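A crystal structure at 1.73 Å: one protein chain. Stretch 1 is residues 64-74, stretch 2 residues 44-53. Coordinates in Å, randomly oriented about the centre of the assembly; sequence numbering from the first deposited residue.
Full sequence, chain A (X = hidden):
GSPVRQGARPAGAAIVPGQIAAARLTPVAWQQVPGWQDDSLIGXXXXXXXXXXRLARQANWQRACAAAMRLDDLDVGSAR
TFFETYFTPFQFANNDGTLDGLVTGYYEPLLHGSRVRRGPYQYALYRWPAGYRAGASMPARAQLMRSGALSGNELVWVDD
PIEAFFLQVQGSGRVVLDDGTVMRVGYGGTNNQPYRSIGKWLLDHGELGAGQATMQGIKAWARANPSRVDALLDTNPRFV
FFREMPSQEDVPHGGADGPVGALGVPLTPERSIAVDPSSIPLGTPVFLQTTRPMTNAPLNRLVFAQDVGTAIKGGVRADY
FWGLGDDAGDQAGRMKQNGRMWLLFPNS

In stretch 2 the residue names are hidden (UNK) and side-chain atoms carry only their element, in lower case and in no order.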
# COMPACT_ATOMS: atom_id res chain seq x y z
N ALA A 64 -21.70 4.53 -18.16
CA ALA A 64 -21.50 4.18 -16.75
C ALA A 64 -20.95 5.35 -15.95
O ALA A 64 -21.37 5.57 -14.79
CB ALA A 64 -20.54 2.98 -16.62
N CYS A 65 -19.97 6.08 -16.51
CA CYS A 65 -19.38 7.22 -15.82
C CYS A 65 -20.40 8.35 -15.65
O CYS A 65 -20.45 8.97 -14.58
CB CYS A 65 -18.15 7.71 -16.56
SG CYS A 65 -16.75 6.63 -16.07
N ALA A 66 -21.24 8.59 -16.65
CA ALA A 66 -22.30 9.58 -16.47
C ALA A 66 -23.23 9.21 -15.30
O ALA A 66 -23.56 10.07 -14.46
CB ALA A 66 -23.09 9.78 -17.78
N ALA A 67 -23.64 7.95 -15.21
CA ALA A 67 -24.50 7.52 -14.10
C ALA A 67 -23.74 7.58 -12.79
O ALA A 67 -24.31 7.92 -11.75
CB ALA A 67 -25.02 6.11 -14.35
N ALA A 68 -22.44 7.26 -12.84
CA ALA A 68 -21.68 7.20 -11.59
C ALA A 68 -21.61 8.57 -10.93
O ALA A 68 -21.61 8.67 -9.69
CB ALA A 68 -20.28 6.65 -11.86
N MET A 69 -21.58 9.64 -11.73
CA MET A 69 -21.48 10.97 -11.16
C MET A 69 -22.76 11.36 -10.43
O MET A 69 -22.76 12.33 -9.67
CB MET A 69 -21.15 11.99 -12.28
CG MET A 69 -19.81 11.77 -12.92
SD MET A 69 -18.42 11.84 -11.74
CE MET A 69 -17.46 10.46 -12.27
N ARG A 70 -23.85 10.61 -10.61
CA ARG A 70 -25.07 10.90 -9.86
C ARG A 70 -25.14 10.20 -8.49
O ARG A 70 -26.09 10.42 -7.74
CB ARG A 70 -26.30 10.56 -10.74
CG ARG A 70 -26.07 11.01 -12.22
CD ARG A 70 -27.34 11.42 -12.99
NE ARG A 70 -28.48 10.56 -12.67
CZ ARG A 70 -28.82 9.49 -13.38
NH1 ARG A 70 -28.10 9.14 -14.44
NH2 ARG A 70 -29.87 8.75 -13.02
N LEU A 71 -24.17 9.36 -8.16
CA LEU A 71 -24.23 8.59 -6.91
C LEU A 71 -23.58 9.34 -5.77
O LEU A 71 -22.49 9.89 -5.95
CB LEU A 71 -23.46 7.28 -7.09
CG LEU A 71 -23.98 6.39 -8.22
CD1 LEU A 71 -23.08 5.23 -8.35
CD2 LEU A 71 -25.46 5.94 -7.94
N ASP A 72 -24.17 9.31 -4.57
CA ASP A 72 -23.43 9.83 -3.43
C ASP A 72 -22.72 8.66 -2.73
O ASP A 72 -22.95 7.48 -3.02
CB ASP A 72 -24.37 10.58 -2.47
CG ASP A 72 -25.42 9.69 -1.85
OD1 ASP A 72 -25.05 8.79 -1.10
OD2 ASP A 72 -26.65 9.91 -2.11
N ASP A 73 -21.86 8.98 -1.75
CA ASP A 73 -21.05 7.96 -1.12
C ASP A 73 -21.70 7.31 0.07
O ASP A 73 -21.13 6.38 0.67
CB ASP A 73 -19.69 8.59 -0.67
CG ASP A 73 -18.99 9.27 -1.81
OD1 ASP A 73 -18.88 8.63 -2.88
OD2 ASP A 73 -18.56 10.44 -1.66
N LEU A 74 -22.92 7.72 0.44
CA LEU A 74 -23.57 7.14 1.60
C LEU A 74 -24.60 6.08 1.24
O LEU A 74 -24.74 5.08 1.98
CB LEU A 74 -24.25 8.20 2.46
CG LEU A 74 -23.47 9.43 2.89
CD1 LEU A 74 -24.39 10.28 3.75
CD2 LEU A 74 -22.25 9.01 3.67
N UNK A 44 -16.55 2.62 -2.18
CA UNK A 44 -16.36 2.23 -3.58
C UNK A 44 -16.69 3.35 -4.59
O UNK A 44 -16.02 3.45 -5.64
c UNK A 44 -17.21 0.98 -3.88
N UNK A 45 -17.69 4.21 -4.29
CA UNK A 45 -17.98 5.31 -5.22
C UNK A 45 -16.85 6.33 -5.28
O UNK A 45 -16.72 7.04 -6.30
o UNK A 45 -19.30 6.15 -3.41
c UNK A 45 -19.26 6.02 -4.84
c UNK A 45 -20.49 5.16 -5.28
N UNK A 46 -16.09 6.50 -4.19
CA UNK A 46 -14.96 7.44 -4.23
C UNK A 46 -13.94 6.96 -5.23
O UNK A 46 -13.47 7.72 -6.09
c UNK A 46 -13.04 8.36 -2.85
c UNK A 46 -15.32 8.36 -1.90
c UNK A 46 -15.00 8.33 -0.40
c UNK A 46 -14.35 7.60 -2.82
N UNK A 47 -13.57 5.69 -5.14
CA UNK A 47 -12.58 5.14 -6.08
C UNK A 47 -13.15 5.07 -7.48
O UNK A 47 -12.41 5.24 -8.46
c UNK A 47 -12.11 3.75 -5.62
N UNK A 48 -14.46 4.86 -7.60
CA UNK A 48 -15.12 4.91 -8.90
C UNK A 48 -15.01 6.29 -9.57
O UNK A 48 -14.77 6.38 -10.77
c UNK A 48 -17.06 3.67 -11.03
c UNK A 48 -17.47 4.69 -10.03
c UNK A 48 -16.61 4.51 -8.75
c UNK A 48 -18.91 4.38 -9.66
N UNK A 49 -15.23 7.38 -8.83
CA UNK A 49 -15.08 8.69 -9.45
C UNK A 49 -13.64 8.96 -9.86
O UNK A 49 -13.39 9.55 -10.91
n UNK A 49 -18.48 9.99 -5.33
c UNK A 49 -17.43 10.76 -5.29
c UNK A 49 -17.12 9.78 -8.37
n UNK A 49 -16.99 11.31 -6.42
n UNK A 49 -16.82 10.99 -4.11
c UNK A 49 -15.58 9.77 -8.49
c UNK A 49 -17.61 11.08 -7.72
N UNK A 50 -12.66 8.50 -9.06
CA UNK A 50 -11.27 8.66 -9.52
C UNK A 50 -11.05 7.87 -10.80
O UNK A 50 -10.43 8.36 -11.73
n UNK A 50 -9.83 11.35 -6.49
c UNK A 50 -10.30 9.06 -7.21
c UNK A 50 -9.75 10.50 -7.49
c UNK A 50 -10.26 8.21 -8.46
o UNK A 50 -9.24 10.82 -8.58
N UNK A 51 -11.58 6.65 -10.87
CA UNK A 51 -11.49 5.86 -12.10
C UNK A 51 -12.07 6.63 -13.30
O UNK A 51 -11.45 6.71 -14.36
c UNK A 51 -11.57 3.38 -12.53
c UNK A 51 -12.24 4.56 -11.90
o UNK A 51 -10.41 3.07 -12.21
n UNK A 51 -12.32 2.65 -13.37
N UNK A 52 -13.27 7.18 -13.14
CA UNK A 52 -13.94 7.90 -14.23
C UNK A 52 -13.21 9.16 -14.64
O UNK A 52 -13.42 9.65 -15.77
c UNK A 52 -15.32 8.25 -13.76
s UNK A 52 -16.47 6.85 -13.92
N UNK A 53 -12.38 9.73 -13.75
CA UNK A 53 -11.57 10.87 -14.16
C UNK A 53 -10.66 10.51 -15.33
O UNK A 53 -10.24 11.40 -16.06
c UNK A 53 -10.69 11.41 -13.02
O HOH W 1 -19.07 5.21 -0.53
O HOH W 2 -20.27 9.06 -7.32

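Position 44 carries one side-chain carbon, CB, and nothing beyond it. Its CA-to-CB bond points sideways, and it touches nothing on stretch 1. A single carbon is alanine: A44.

Position 45 has a carbon bearing one oxygen and one carbon. Its CA-to-CB bond points toward stretch 1. The oxygen lies 2.6 Å from D73 OD1, and the end carbon lies 4.0 Å from L71 CD1. That fork, with mixed elements, is threonine: T45. The short contact is a hydrogen bond donated by T45 OG1 to D73 OD1. Water 1 donates to T45 OG1 at 3.0 Å and to D73 O at 2.7 Å, so it bridges the two residues a second time.

Position 46 has four carbons, forked at the first, with one arm two carbons long. Its CA-to-CB bond points sideways, but the side-chain end comes nearer, and the first carbon of the long arm is 3.7 Å from D73 OD1. This is isoleucine: I46.

Position 47 again has one carbon, and stretch 1 is out of its reach. It is alanine: A47.

Position 48 has four carbons, but the fork comes at the second. Its CA-to-CB bond points toward stretch 1. One end carbon packs 3.4 Å from A68 CB and 4.5 Å from L71 CD1. That makes it leucine: L48. The packing carbon is L48 CD2.

Position 49 has three carbons, a nitrogen, then a carbon carrying two more nitrogens. Its CA-to-CB bond points sideways, but the end of the chain comes nearer to stretch 1. One terminal nitrogen is 2.8 Å from D73 OD1, and the other is 3.1 Å from D73 OD2. The guanidinium identifies arginine: R49. R49 NH1 bonds D73 OD1 and R49 NH2 bonds D73 OD2, a two-pronged salt bridge. D73 OD1 lies at the edge of the guanidinium, near its plane, where the N-H groups point. Water 2 accepts from R49 NH1 at 2.8 Å and donates to A68 O at 2.8 Å and L71 O at 2.7 Å, tying the guanidinium to the turn from A68 to L71.

Position 50 has three carbons, the third carrying one oxygen and one nitrogen. Its CA-to-CB bond points away, and it makes no contact. It is glutamine: Q50.

Position 51 has the same amide one carbon sooner. It does not touch stretch 1; its amide is hydrogen-bonded elsewhere in the structure. It is asparagine: N51.

Position 52 has one carbon, then a sulfur. The sulfur is 2.2 Å from C65 SG, a covalent distance, and CB meets M69 CE at 3.4 Å. This is a disulfide-bonded cysteine: C52. The C65 SG to C52 SG bond has a chi3 of -89°, close to the relaxed value.

Position 53 has one carbon, and its CA-to-CB bond points away. It is alanine: A53.

The contact follows one face of helix 44-53. T45, L48, R49 and C52 recur at three- and four-residue helical steps, with L48 and R49 adjacent. Stretch 1 runs roughly the other way, so C65 meets C52 while D73 meets T45. The disulfide fixes one end covalently. A68, L71 and L48 pack between. At the other end D73 accepts hydrogen bonds from both T45 and R49, and water completes the polar part.

Stretch 2, residues 44-53: ATIALRQNCA
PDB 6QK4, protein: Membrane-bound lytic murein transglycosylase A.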